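Local atomic coordinates of methyltransferase-like protein 5 (Pyrococcus horikoshii, PDB entry 1WY7), a protein that probably transfers methyl groups from S-adenosylmethionine to RNA, and was crystallised with the by-product S-adenosyl-L-homocysteine in its cofactor pocket. Residues L45-G50 with V143-H148; A58-L63 with I89-E94; K100-I103 with E108-S111; K136-S141 with Y198-V203; F157-S162 with F167-R172. All blocks are in the same frame, centred on the assembly; numbering follows the deposited sequence.

Contact 1: L45-G50 with V143-H148; sequences LGDIEG and VVYSIH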
# COMPACT_ATOMS: atom_id res chain seq x y z
N LEU A 45 8.20 10.34 -9.69
CA LEU A 45 9.59 9.91 -9.70
C LEU A 45 9.84 8.86 -10.78
O LEU A 45 10.94 8.32 -10.88
CB LEU A 45 9.98 9.37 -8.31
CG LEU A 45 10.00 10.47 -7.24
CD1 LEU A 45 10.14 9.87 -5.84
CD2 LEU A 45 11.15 11.42 -7.53
N GLY A 46 8.83 8.59 -11.59
CA GLY A 46 8.97 7.60 -12.64
C GLY A 46 8.88 6.17 -12.12
O GLY A 46 9.35 5.25 -12.78
N ASP A 47 8.27 5.97 -10.95
CA ASP A 47 8.14 4.64 -10.36
C ASP A 47 6.77 3.97 -10.55
O ASP A 47 6.40 3.07 -9.78
CB ASP A 47 8.47 4.71 -8.87
CG ASP A 47 9.98 4.84 -8.61
OD1 ASP A 47 10.36 5.15 -7.46
OD2 ASP A 47 10.77 4.63 -9.54
N ILE A 48 6.00 4.41 -11.55
CA ILE A 48 4.68 3.82 -11.78
C ILE A 48 4.43 3.46 -13.23
O ILE A 48 4.15 2.32 -13.57
CB ILE A 48 3.53 4.77 -11.34
CG1 ILE A 48 3.49 4.91 -9.82
CG2 ILE A 48 2.18 4.23 -11.84
CD1 ILE A 48 3.19 3.60 -9.10
N GLU A 49 4.55 4.46 -14.09
CA GLU A 49 4.30 4.29 -15.51
C GLU A 49 5.14 3.21 -16.17
O GLU A 49 6.37 3.28 -16.16
CB GLU A 49 4.50 5.63 -16.21
CG GLU A 49 3.92 5.70 -17.60
CD GLU A 49 3.91 7.12 -18.12
OE1 GLU A 49 3.35 7.35 -19.22
OE2 GLU A 49 4.47 8.01 -17.42
N GLY A 50 4.46 2.21 -16.73
CA GLY A 50 5.14 1.12 -17.41
C GLY A 50 5.85 0.14 -16.49
O GLY A 50 6.58 -0.72 -16.96
N VAL A 143 12.65 -0.80 -5.14
CA VAL A 143 11.98 0.45 -4.76
C VAL A 143 10.68 0.12 -4.03
O VAL A 143 9.80 -0.55 -4.58
CB VAL A 143 11.66 1.35 -5.98
CG1 VAL A 143 10.94 2.62 -5.50
CG2 VAL A 143 12.94 1.74 -6.72
N VAL A 144 10.54 0.61 -2.80
CA VAL A 144 9.36 0.34 -1.99
C VAL A 144 8.68 1.60 -1.47
O VAL A 144 9.36 2.51 -0.98
CB VAL A 144 9.73 -0.53 -0.75
CG1 VAL A 144 8.52 -0.72 0.14
CG2 VAL A 144 10.33 -1.85 -1.20
N TYR A 145 7.35 1.65 -1.58
CA TYR A 145 6.56 2.76 -1.07
C TYR A 145 5.63 2.16 -0.02
O TYR A 145 4.87 1.25 -0.32
CB TYR A 145 5.71 3.42 -2.18
CG TYR A 145 6.49 4.22 -3.21
CD1 TYR A 145 6.71 5.59 -3.05
CD2 TYR A 145 7.02 3.59 -4.33
CE1 TYR A 145 7.43 6.32 -4.01
CE2 TYR A 145 7.75 4.29 -5.29
CZ TYR A 145 7.95 5.66 -5.12
OH TYR A 145 8.69 6.34 -6.06
N SER A 146 5.70 2.67 1.20
CA SER A 146 4.87 2.15 2.27
C SER A 146 4.34 3.24 3.18
O SER A 146 4.78 4.38 3.11
CB SER A 146 5.65 1.12 3.09
OG SER A 146 4.79 0.45 4.00
N ILE A 147 3.38 2.88 4.02
CA ILE A 147 2.78 3.82 4.95
C ILE A 147 2.91 3.29 6.36
O ILE A 147 2.70 2.10 6.60
CB ILE A 147 1.28 4.05 4.61
CG1 ILE A 147 1.15 4.61 3.19
CG2 ILE A 147 0.66 4.99 5.62
CD1 ILE A 147 -0.28 4.86 2.75
N HIS A 148 3.25 4.16 7.30
CA HIS A 148 3.42 3.76 8.69
C HIS A 148 3.05 4.89 9.64
O HIS A 148 2.98 6.05 9.24
CB HIS A 148 4.87 3.35 8.95
CG HIS A 148 5.31 2.19 8.12
ND1 HIS A 148 5.01 0.88 8.45
CD2 HIS A 148 5.96 2.14 6.93
CE1 HIS A 148 5.46 0.08 7.50
NE2 HIS A 148 6.04 0.81 6.57

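Contact 2: A58-L63 with I89-E94; sequences AGTGVL and IENLGE. With SAH (S-adenosyl-L-homocysteine), chain E.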
# COMPACT_ATOMS: atom_id res chain seq x y z
N ALA A 58 -3.27 -5.68 -0.61
CA ALA A 58 -4.12 -4.94 -1.55
C ALA A 58 -5.53 -4.59 -1.08
O ALA A 58 -6.11 -3.59 -1.54
CB ALA A 58 -4.19 -5.69 -2.89
N GLY A 59 -6.08 -5.40 -0.19
CA GLY A 59 -7.42 -5.13 0.33
C GLY A 59 -8.47 -4.91 -0.75
O GLY A 59 -8.73 -5.80 -1.57
N THR A 60 -9.08 -3.72 -0.74
CA THR A 60 -10.11 -3.38 -1.73
C THR A 60 -9.52 -2.90 -3.05
O THR A 60 -10.26 -2.69 -4.01
CB THR A 60 -11.09 -2.29 -1.23
OG1 THR A 60 -10.38 -1.07 -0.96
CG2 THR A 60 -11.81 -2.75 0.01
N GLY A 61 -8.20 -2.72 -3.09
CA GLY A 61 -7.56 -2.28 -4.32
C GLY A 61 -7.40 -0.79 -4.59
O GLY A 61 -7.17 -0.40 -5.72
N VAL A 62 -7.49 0.06 -3.56
CA VAL A 62 -7.34 1.50 -3.78
C VAL A 62 -5.99 1.85 -4.42
O VAL A 62 -5.94 2.55 -5.44
CB VAL A 62 -7.47 2.30 -2.47
CG1 VAL A 62 -7.13 3.76 -2.71
CG2 VAL A 62 -8.88 2.19 -1.91
N LEU A 63 -4.90 1.36 -3.82
CA LEU A 63 -3.57 1.64 -4.34
C LEU A 63 -3.37 1.03 -5.72
O LEU A 63 -2.75 1.64 -6.60
CB LEU A 63 -2.49 1.11 -3.38
CG LEU A 63 -2.41 1.79 -2.01
CD1 LEU A 63 -1.22 1.24 -1.25
CD2 LEU A 63 -2.25 3.32 -2.20
N ILE A 89 -11.63 -7.26 -7.12
CA ILE A 89 -11.92 -7.59 -8.51
C ILE A 89 -12.94 -6.66 -9.13
O ILE A 89 -12.81 -6.24 -10.28
CB ILE A 89 -12.43 -9.04 -8.64
CG1 ILE A 89 -11.46 -9.99 -7.94
CG2 ILE A 89 -12.59 -9.41 -10.10
CD1 ILE A 89 -10.05 -9.87 -8.38
N GLU A 90 -13.98 -6.34 -8.37
CA GLU A 90 -15.00 -5.45 -8.89
C GLU A 90 -14.44 -4.04 -9.06
O GLU A 90 -14.70 -3.39 -10.07
CB GLU A 90 -16.22 -5.43 -7.97
CG GLU A 90 -17.45 -4.87 -8.68
CD GLU A 90 -18.63 -4.69 -7.76
OE1 GLU A 90 -18.93 -5.64 -7.01
OE2 GLU A 90 -19.27 -3.62 -7.81
N ASN A 91 -13.67 -3.57 -8.09
CA ASN A 91 -13.10 -2.24 -8.18
C ASN A 91 -12.16 -2.06 -9.38
O ASN A 91 -12.16 -1.00 -10.02
CB ASN A 91 -12.35 -1.88 -6.89
CG ASN A 91 -13.29 -1.44 -5.78
OD1 ASN A 91 -14.34 -0.86 -6.04
ND2 ASN A 91 -12.91 -1.68 -4.54
N LEU A 92 -11.38 -3.09 -9.70
CA LEU A 92 -10.44 -3.02 -10.83
C LEU A 92 -11.05 -3.53 -12.14
O LEU A 92 -10.32 -3.81 -13.10
CB LEU A 92 -9.18 -3.84 -10.54
CG LEU A 92 -8.32 -3.53 -9.31
CD1 LEU A 92 -6.94 -4.16 -9.50
CD2 LEU A 92 -8.18 -2.05 -9.12
N GLY A 93 -12.37 -3.65 -12.17
CA GLY A 93 -13.06 -4.13 -13.35
C GLY A 93 -12.66 -3.49 -14.67
O GLY A 93 -12.58 -4.17 -15.68
N GLU A 94 -12.41 -2.19 -14.68
CA GLU A 94 -12.04 -1.50 -15.91
C GLU A 94 -10.60 -1.74 -16.38
O GLU A 94 -10.21 -1.29 -17.46
CB GLU A 94 -12.32 -0.01 -15.76
CG GLU A 94 -11.87 0.54 -14.43
CD GLU A 94 -12.35 1.95 -14.19
OE1 GLU A 94 -11.97 2.85 -14.96
OE2 GLU A 94 -13.11 2.16 -13.21
N SAH E . -7.95 -1.20 1.33
CA SAH E . -6.53 -0.83 1.47
CB SAH E . -5.82 -1.97 2.21
CG SAH E . -5.91 -1.65 3.65
SD SAH E . -5.29 -2.71 4.97
C SAH E . -6.02 -0.54 0.08
O SAH E . -6.87 -0.26 -0.82
OXT SAH E . -4.75 -0.62 -0.04
C5' SAH E . -4.17 -3.87 4.21
C4' SAH E . -4.64 -5.31 3.93
O4' SAH E . -3.65 -6.23 4.46
C3' SAH E . -5.91 -5.76 4.64
O3' SAH E . -6.91 -5.72 3.60
C2' SAH E . -5.67 -7.22 5.07
O2' SAH E . -6.62 -8.23 4.82
C1' SAH E . -4.27 -7.50 4.51
N9 SAH E . -3.45 -8.38 5.33
C8 SAH E . -3.32 -8.47 6.70
N7 SAH E . -2.47 -9.38 7.10
C5 SAH E . -2.00 -9.95 5.91
C6 SAH E . -1.06 -10.97 5.62
N6 SAH E . -0.40 -11.63 6.60
N1 SAH E . -0.81 -11.32 4.31
C2 SAH E . -1.47 -10.65 3.34
N3 SAH E . -2.38 -9.66 3.49
C4 SAH E . -2.61 -9.34 4.81

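Contact 3: K100-I103 with E108-S111; sequences KVFI and EFNS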
# COMPACT_ATOMS: atom_id res chain seq x y z
N LYS A 100 -3.15 -9.03 -11.49
CA LYS A 100 -3.19 -10.42 -11.05
C LYS A 100 -3.42 -10.44 -9.55
O LYS A 100 -3.09 -9.49 -8.86
CB LYS A 100 -1.89 -11.15 -11.40
CG LYS A 100 -1.64 -11.26 -12.90
CD LYS A 100 -0.59 -12.30 -13.22
CE LYS A 100 0.73 -11.98 -12.56
NZ LYS A 100 1.34 -10.72 -13.07
N VAL A 101 -3.99 -11.53 -9.06
CA VAL A 101 -4.27 -11.64 -7.64
C VAL A 101 -3.64 -12.85 -6.98
O VAL A 101 -3.77 -13.98 -7.45
CB VAL A 101 -5.77 -11.67 -7.36
CG1 VAL A 101 -6.02 -11.67 -5.87
CG2 VAL A 101 -6.43 -10.45 -8.00
N PHE A 102 -2.93 -12.60 -5.88
CA PHE A 102 -2.31 -13.67 -5.12
C PHE A 102 -2.97 -13.69 -3.75
O PHE A 102 -2.76 -12.81 -2.92
CB PHE A 102 -0.80 -13.47 -4.96
CG PHE A 102 -0.15 -14.49 -4.04
CD1 PHE A 102 -0.07 -14.26 -2.66
CD2 PHE A 102 0.37 -15.69 -4.54
CE1 PHE A 102 0.50 -15.20 -1.81
CE2 PHE A 102 0.94 -16.64 -3.70
CZ PHE A 102 1.01 -16.40 -2.32
N ILE A 103 -3.81 -14.70 -3.53
CA ILE A 103 -4.52 -14.86 -2.27
C ILE A 103 -3.71 -15.78 -1.36
O ILE A 103 -3.64 -16.99 -1.58
CB ILE A 103 -5.89 -15.51 -2.49
CG1 ILE A 103 -6.66 -14.73 -3.56
CG2 ILE A 103 -6.66 -15.57 -1.17
CD1 ILE A 103 -8.05 -15.29 -3.82
N GLU A 108 4.32 -15.65 1.65
CA GLU A 108 4.36 -16.75 0.68
C GLU A 108 4.49 -16.31 -0.77
O GLU A 108 4.78 -17.11 -1.64
CB GLU A 108 3.13 -17.64 0.88
CG GLU A 108 3.06 -18.22 2.29
CD GLU A 108 1.86 -19.13 2.50
OE1 GLU A 108 0.70 -18.63 2.46
OE2 GLU A 108 2.08 -20.34 2.72
N PHE A 109 4.29 -15.01 -1.01
CA PHE A 109 4.40 -14.43 -2.35
C PHE A 109 5.89 -14.24 -2.65
O PHE A 109 6.64 -13.77 -1.81
CB PHE A 109 3.65 -13.09 -2.36
CG PHE A 109 3.81 -12.30 -3.64
CD1 PHE A 109 4.59 -11.16 -3.68
CD2 PHE A 109 3.16 -12.70 -4.80
CE1 PHE A 109 4.73 -10.42 -4.85
CE2 PHE A 109 3.29 -11.97 -5.99
CZ PHE A 109 4.07 -10.83 -6.01
N ASN A 110 6.33 -14.63 -3.84
CA ASN A 110 7.74 -14.45 -4.16
C ASN A 110 8.04 -14.28 -5.64
O ASN A 110 8.79 -15.06 -6.23
CB ASN A 110 8.58 -15.58 -3.56
CG ASN A 110 8.20 -16.93 -4.08
OD1 ASN A 110 8.99 -17.59 -4.75
ND2 ASN A 110 6.98 -17.36 -3.78
N SER A 111 7.45 -13.26 -6.24
CA SER A 111 7.66 -12.94 -7.64
C SER A 111 8.37 -11.60 -7.62
O SER A 111 7.96 -10.68 -6.91
CB SER A 111 6.34 -12.79 -8.39
OG SER A 111 5.57 -13.97 -8.31

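Contact 4: K136-S141 with Y198-V203; sequences KAFEIS and YRFSKV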
# COMPACT_ATOMS: atom_id res chain seq x y z
N LYS A 136 9.23 -8.84 2.89
CA LYS A 136 8.86 -9.28 1.55
C LYS A 136 9.12 -8.18 0.51
O LYS A 136 9.68 -8.44 -0.55
CB LYS A 136 7.39 -9.70 1.52
CG LYS A 136 6.89 -10.16 0.17
CD LYS A 136 7.71 -11.33 -0.35
CE LYS A 136 7.69 -12.50 0.63
NZ LYS A 136 8.58 -13.58 0.14
N ALA A 137 8.69 -6.96 0.82
CA ALA A 137 8.90 -5.83 -0.10
C ALA A 137 10.38 -5.68 -0.42
O ALA A 137 10.77 -5.55 -1.58
CB ALA A 137 8.35 -4.52 0.52
N PHE A 138 11.23 -5.70 0.60
CA PHE A 138 12.67 -5.57 0.39
C PHE A 138 13.24 -6.72 -0.43
O PHE A 138 14.18 -6.56 -1.20
CB PHE A 138 13.37 -5.47 1.73
CG PHE A 138 13.04 -4.22 2.49
CD1 PHE A 138 13.06 -4.21 3.87
CD2 PHE A 138 12.68 -3.06 1.81
CE1 PHE A 138 12.72 -3.07 4.58
CE2 PHE A 138 12.35 -1.91 2.50
CZ PHE A 138 12.37 -1.91 3.89
N GLU A 139 12.63 -7.89 -0.26
CA GLU A 139 13.04 -9.10 -0.95
C GLU A 139 12.72 -9.11 -2.45
O GLU A 139 13.55 -9.49 -3.27
CB GLU A 139 12.31 -10.28 -0.28
CG GLU A 139 12.93 -11.64 -0.47
CD GLU A 139 11.89 -12.76 -0.49
OE1 GLU A 139 10.92 -12.70 0.30
OE2 GLU A 139 12.05 -13.70 -1.29
N ILE A 140 11.51 -8.67 -2.81
CA ILE A 140 11.09 -8.71 -4.21
C ILE A 140 11.26 -7.46 -5.07
O ILE A 140 11.02 -7.51 -6.28
CB ILE A 140 9.59 -9.13 -4.34
CG1 ILE A 140 8.67 -8.06 -3.75
CG2 ILE A 140 9.36 -10.45 -3.64
CD1 ILE A 140 7.18 -8.29 -4.07
N SER A 141 11.68 -6.34 -4.49
CA SER A 141 11.84 -5.13 -5.28
C SER A 141 13.01 -4.28 -4.81
O SER A 141 13.55 -4.50 -3.74
CB SER A 141 10.55 -4.29 -5.21
OG SER A 141 10.65 -3.10 -6.00
N TYR A 198 6.54 6.48 3.14
CA TYR A 198 7.96 6.28 2.86
C TYR A 198 8.25 5.80 1.46
O TYR A 198 7.42 5.16 0.82
CB TYR A 198 8.58 5.22 3.78
CG TYR A 198 8.69 5.55 5.24
CD1 TYR A 198 7.61 5.37 6.11
CD2 TYR A 198 9.91 5.98 5.79
CE1 TYR A 198 7.74 5.61 7.49
CE2 TYR A 198 10.04 6.22 7.16
CZ TYR A 198 8.95 6.03 7.99
OH TYR A 198 9.07 6.32 9.33
N ARG A 199 9.45 6.11 1.01
CA ARG A 199 9.96 5.63 -0.26
C ARG A 199 11.34 5.08 0.10
O ARG A 199 12.20 5.83 0.56
CB ARG A 199 10.14 6.73 -1.29
CG ARG A 199 10.73 6.14 -2.58
CD ARG A 199 11.00 7.15 -3.65
NE ARG A 199 11.47 6.47 -4.86
CZ ARG A 199 12.74 6.22 -5.13
NH1 ARG A 199 13.05 5.59 -6.26
NH2 ARG A 199 13.70 6.60 -4.29
N PHE A 200 11.52 3.78 -0.06
CA PHE A 200 12.79 3.11 0.25
C PHE A 200 13.46 2.76 -1.08
O PHE A 200 12.79 2.41 -2.05
CB PHE A 200 12.53 1.80 1.01
CG PHE A 200 11.77 1.97 2.30
CD1 PHE A 200 12.43 2.26 3.48
CD2 PHE A 200 10.39 1.76 2.34
CE1 PHE A 200 11.73 2.33 4.69
CE2 PHE A 200 9.69 1.82 3.54
CZ PHE A 200 10.36 2.10 4.72
N SER A 201 14.79 2.85 -1.12
CA SER A 201 15.54 2.52 -2.33
C SER A 201 16.70 1.61 -1.92
O SER A 201 17.37 1.87 -0.92
CB SER A 201 16.08 3.81 -2.95
OG SER A 201 16.74 3.54 -4.18
N LYS A 202 16.94 0.54 -2.68
CA LYS A 202 18.02 -0.39 -2.34
C LYS A 202 19.40 0.26 -2.48
O LYS A 202 19.76 0.74 -3.55
CB LYS A 202 17.96 -1.65 -3.21
CG LYS A 202 18.97 -2.71 -2.79
CD LYS A 202 18.63 -4.09 -3.32
CE LYS A 202 19.39 -5.15 -2.52
NZ LYS A 202 19.03 -6.55 -2.91
N VAL A 203 20.17 0.27 -1.38
CA VAL A 203 21.50 0.88 -1.37
C VAL A 203 22.33 0.44 -2.57
O VAL A 203 22.54 -0.76 -2.79
CB VAL A 203 22.25 0.55 -0.06
CG1 VAL A 203 23.62 1.20 -0.07
CG2 VAL A 203 21.44 1.06 1.13

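Contact 5: F157-S162 with F167-R172; sequences FIEKFS and FVVTHR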
# COMPACT_ATOMS: atom_id res chain seq x y z
N PHE A 157 12.46 2.58 14.29
CA PHE A 157 12.49 1.20 13.83
C PHE A 157 12.56 1.08 12.31
O PHE A 157 13.42 0.39 11.78
CB PHE A 157 11.27 0.42 14.35
CG PHE A 157 11.07 -0.90 13.65
CD1 PHE A 157 10.11 -1.04 12.65
CD2 PHE A 157 11.85 -2.01 13.98
CE1 PHE A 157 9.94 -2.25 11.98
CE2 PHE A 157 11.69 -3.22 13.32
CZ PHE A 157 10.73 -3.34 12.32
N ILE A 158 11.65 1.76 11.62
CA ILE A 158 11.63 1.72 10.17
C ILE A 158 12.98 2.09 9.56
O ILE A 158 13.46 1.44 8.63
CB ILE A 158 10.55 2.66 9.61
CG1 ILE A 158 9.17 2.14 10.02
CG2 ILE A 158 10.65 2.74 8.09
CD1 ILE A 158 8.76 0.88 9.30
N GLU A 159 13.60 3.13 10.10
CA GLU A 159 14.89 3.58 9.60
C GLU A 159 15.96 2.51 9.83
O GLU A 159 16.77 2.23 8.95
CB GLU A 159 15.28 4.88 10.31
CG GLU A 159 15.95 5.90 9.41
CD GLU A 159 15.00 6.54 8.41
OE1 GLU A 159 15.40 6.67 7.23
OE2 GLU A 159 13.87 6.93 8.78
N LYS A 160 15.94 1.90 11.01
CA LYS A 160 16.90 0.85 11.36
C LYS A 160 16.64 -0.45 10.62
O LYS A 160 17.56 -1.08 10.10
CB LYS A 160 16.90 0.58 12.87
CG LYS A 160 17.82 1.49 13.67
CD LYS A 160 17.89 1.12 15.16
CE LYS A 160 16.57 1.41 15.86
NZ LYS A 160 16.64 1.17 17.34
N PHE A 161 15.38 -0.87 10.57
CA PHE A 161 15.02 -2.12 9.90
C PHE A 161 15.36 -2.09 8.40
O PHE A 161 15.95 -3.05 7.88
CB PHE A 161 13.54 -2.42 10.09
CG PHE A 161 13.13 -3.81 9.68
CD1 PHE A 161 12.65 -4.06 8.40
CD2 PHE A 161 13.19 -4.87 10.59
CE1 PHE A 161 12.23 -5.33 8.03
CE2 PHE A 161 12.76 -6.14 10.23
CZ PHE A 161 12.28 -6.37 8.95
N SER A 162 15.02 -1.01 7.72
CA SER A 162 15.31 -0.92 6.30
C SER A 162 16.81 -0.94 6.06
O SER A 162 17.29 -1.53 5.09
CB SER A 162 14.71 0.37 5.70
OG SER A 162 15.33 1.53 6.22
N PHE A 167 18.37 -1.12 2.56
CA PHE A 167 17.54 -0.07 1.97
C PHE A 167 17.65 1.25 2.72
O PHE A 167 17.85 1.28 3.94
CB PHE A 167 16.06 -0.50 1.92
CG PHE A 167 15.74 -1.46 0.81
CD1 PHE A 167 16.20 -2.78 0.84
CD2 PHE A 167 15.00 -1.04 -0.30
CE1 PHE A 167 15.93 -3.66 -0.20
CE2 PHE A 167 14.73 -1.91 -1.35
CZ PHE A 167 15.20 -3.22 -1.31
N VAL A 168 17.51 2.34 1.99
CA VAL A 168 17.56 3.67 2.59
C VAL A 168 16.30 4.45 2.24
O VAL A 168 15.76 4.31 1.14
CB VAL A 168 18.75 4.48 2.09
CG1 VAL A 168 19.96 4.15 2.92
CG2 VAL A 168 19.00 4.18 0.63
N VAL A 169 15.85 5.26 3.18
CA VAL A 169 14.68 6.09 2.98
C VAL A 169 15.12 7.30 2.15
O VAL A 169 16.05 8.01 2.54
CB VAL A 169 14.11 6.58 4.34
CG1 VAL A 169 12.99 7.62 4.12
CG2 VAL A 169 13.58 5.40 5.13
N THR A 170 14.48 7.52 1.01
CA THR A 170 14.82 8.67 0.17
C THR A 170 13.78 9.79 0.35
O THR A 170 14.09 10.98 0.19
CB THR A 170 14.87 8.30 -1.33
OG1 THR A 170 13.58 7.87 -1.75
CG2 THR A 170 15.88 7.19 -1.57
N HIS A 171 12.55 9.41 0.68
CA HIS A 171 11.47 10.37 0.89
C HIS A 171 10.57 9.91 2.01
O HIS A 171 10.38 8.71 2.22
CB HIS A 171 10.59 10.50 -0.35
CG HIS A 171 11.31 10.97 -1.57
ND1 HIS A 171 12.20 10.18 -2.26
CD2 HIS A 171 11.23 12.13 -2.26
CE1 HIS A 171 12.63 10.83 -3.33
NE2 HIS A 171 12.05 12.02 -3.35
N ARG A 172 10.02 10.87 2.74
CA ARG A 172 9.09 10.58 3.82
C ARG A 172 8.15 11.77 3.90
O ARG A 172 8.57 12.87 4.26
CB ARG A 172 9.80 10.39 5.17
CG ARG A 172 8.85 9.95 6.30
CD ARG A 172 9.47 10.03 7.69
NE ARG A 172 9.45 11.40 8.21
CZ ARG A 172 10.11 11.81 9.29
NH1 ARG A 172 10.02 13.07 9.68
NH2 ARG A 172 10.86 10.96 9.99
O HOH W 1 11.69 8.31 9.81
O HOH W 2 17.06 5.70 5.71

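Contact 1: L45-G50 with V143-H148
Asp47, in the loop 45-50, and Val143, at the start of the strand 143-148, come nearest with their CA atoms 8.0 Å apart, a spacing that side chains have to bridge. Asp47 and Tyr145 together do this. The aspartate CG lies anti to the carbonyl carbon (chi1 -75°), which aims the carboxylate at the strand, and OD1 accepts a very short hydrogen bond from Tyr145 OH, 2.5 Å long. OD1 sits at the edge of the tyrosine ring and close to its plane, while the carboxylate is turned 70° from that ring. The same oxygen also lies against a methyl of Val143, 3.3 Å from CG1. Leu45 adds an apolar branch, its CD1 reaching to 3.8 Å from Tyr145 OH. Arg199 joins the pair, with a salt bridge to Asp47 OD1 and a hydrogen bond to Tyr145 OH, and would tend to stabilise the carboxylate as an anion. A phenylalanine in place of Tyr145 would probably leave Asp47 OD1 and Arg199 each with one partner fewer in a partly buried setting. Gly46, with positive phi, ends helix 32-44 in a Schellman motif, and the loop leads on to strand 52-56; the Tyr145 ring packs on Ala42 of that helix and on Ile115 of strand 115-118, while Arg199 comes from strand 191-202 on the other flank.

Contact 2: A58-L63 with I89-E94
The first torsion of Asn91 brings its amide to the backbone of Thr60. With CG anti to the carbonyl carbon (chi1 -80°), the side chain extends from the last turn of helix 82-91 toward the loop, and ND2 gives a nearly straight hydrogen bond to Thr60 O, 2.9 Å long with an N-H...O angle of 168°. The acceptor lies in the amide plane of Asn91, and Asn91 OD1 is held in turn by the backbone N of Lys16, which fixes the amide's rotation from both ends. Separately, chi1 of Thr60 (61°) turns OG1 to the ligand, where it takes a weak bond from the amino group of the bound S-adenosyl-L-homocysteine, SAH N, at 3.3 Å. Beside this pair, Leu92 CD2 packs 3.9 Å from Gly61 O. A CB on Gly61 would point at Leu92. A type II' turn, Ala58 to Gly61, sets Gly61 as N-cap of helix 62-69, and Val62 N, at the start of that helix, binds the ligand carboxylate oxygen SAH O at 2.8 Å. Asn91 thus probably helps, from the second shell, to steady the glycine-rich cofactor loop that follows strand 52-56, a signature of class I, Rossmann-like methyltransferases.

Contact 3: K100-I103 with E108-S111
A T-shaped aromatic pair joins Phe102, on an edge strand, 99-103, of the Rossmann-like methyltransferase sheet, to Phe109 in the loop that leads from it toward strand 115-118. The edge of Phe109 is directed at the face of Phe102, with ring centroids 5.5 Å apart and planes at 60°. In both residues CG stands anti to the backbone nitrogen (chi1 174°), which carries the two rings toward each other and brings Phe109 CD2 to 3.8 Å from Phe102 CG. A CH-pi contact accompanies the stack, since Phe109 CB stands over the Phe102 face, 4.1 Å from its centroid. The far end of the Phe102 ring reaches Glu108, whose CB is 4.0 Å from Phe102 CZ. Beneath the pair both rings rest on Val78 of strand 74-79, and the loop between them carries Asp105 and Val106, which bind the cofactor product. An alanine at Phe102 would probably open a gap beneath Phe109 CB and Glu108, leaving the Phe109 ring without the face it is turned against and freer to shift. Further along, Asn110 folds back on its own loop, its ND2 donating to Glu108 O at 3.1 Å from above the carbonyl plane.

Contact 4: K136-S141 with Y198-V203
Phe138 and Phe200 meet ring to ring, the first from helix 131-140 and the second from strand 191-202. Starting from CB, Phe138 sets off at an angle to the strand rather than straight at it; with CG anti to the carbonyl carbon (chi1 -66°), the ring then swings inward. The Phe167 ring stacks on a face of this ring, near CD2. CE2 is the first atom to reach the strand, 3.9 Å from Phe200 CG and 4.0 Å from Phe200 CB. At the tip, CZ stands over the centre of the Phe200 ring, 4.1 Å above its plane, and also turns toward Ser162 of helix 152-164. The planes are 83° apart, so the edge of Phe138 meets the face of Phe200 in a T-shaped stack whose centroids are 5.4 Å apart. Phe200 CG in turn lies in the plane of the Phe138 ring. Phe200 itself is walled in by Ile158 and Val169, which makes the pair part of a buried apolar core. On another side of the helix, Lys136 NZ forms a 2.5 Å salt bridge with Glu139 OE1, meeting it on the syn side, and also bonds to Phe109 O. Helix 131-140 is the beta-alpha-beta crossover between parallel strands 115-118 and 143-149, and its aromatic side chain rests on the antiparallel strand 191-202, inserted between 143-149 and 167-179, the hallmark of the class I, Rossmann-like methyltransferase sheet.

Contact 5: F157-S162 with F167-R172
Helix 152-164 folds back through a short turn into strand 167-179, the outer member of the antiparallel pair that completes the seven-stranded methyltransferase sheet, and Ser162 and Phe167 meet at that turn. The short axes approach to 7.6 Å at 136°. Phe167 N donates to Ser162 O over 2.8 Å, from above the carbonyl plane, which fastens the first residue of the strand to the helix. The Ser162 and Phe167 side chains lie against each other there, CB to CB at 4.1 Å. About one helical turn earlier, Glu159 crosses Val169 at about a right angle: its chain bends at chi2 (72°), and the bend brings OE1 to 3.1 Å from Val169 CG2. Water joins the two elements as well, one molecule accepting from Val169 N and donating to Glu159 OE1. Arg172 lies farther along the strand, its charged atoms not touching those of Glu159, though the opposite charges probably attract. Between these points Thr170 and His171 both face Arg199 in a classic beta bulge, and Thr170 OG1 shares a hydrogen bond with His171 ND1 at 2.7 Å. A second water spans the remaining gap, donating to Glu159 OE2 and accepting from Arg172 NH2, each 2.8 Å from it.

Along the chain, contacts 2 and 3 both fall within the loop that contact 1 closes; contact 4 interleaves with contact 1, and contact 5 is nested inside contact 4. Contacts 1, 3, 4 and 5 all reach the one mixed sheet. Contacts 4 and 5 have centres about 9 Å apart and contacts 1 and 4 about 10 Å, sharing the neighbouring strands 143-149, 191-202 and 167-179. Contact 2, at the cofactor loop, has its centre about 28 Å from that of contact 5, across the chain's centre. Contact 3 touches contact 2 (Ile89 on Val101) and contact 4 (Phe109 on Ile140), so packing runs from the cofactor side to the edge strand 167-179, uniting the domain.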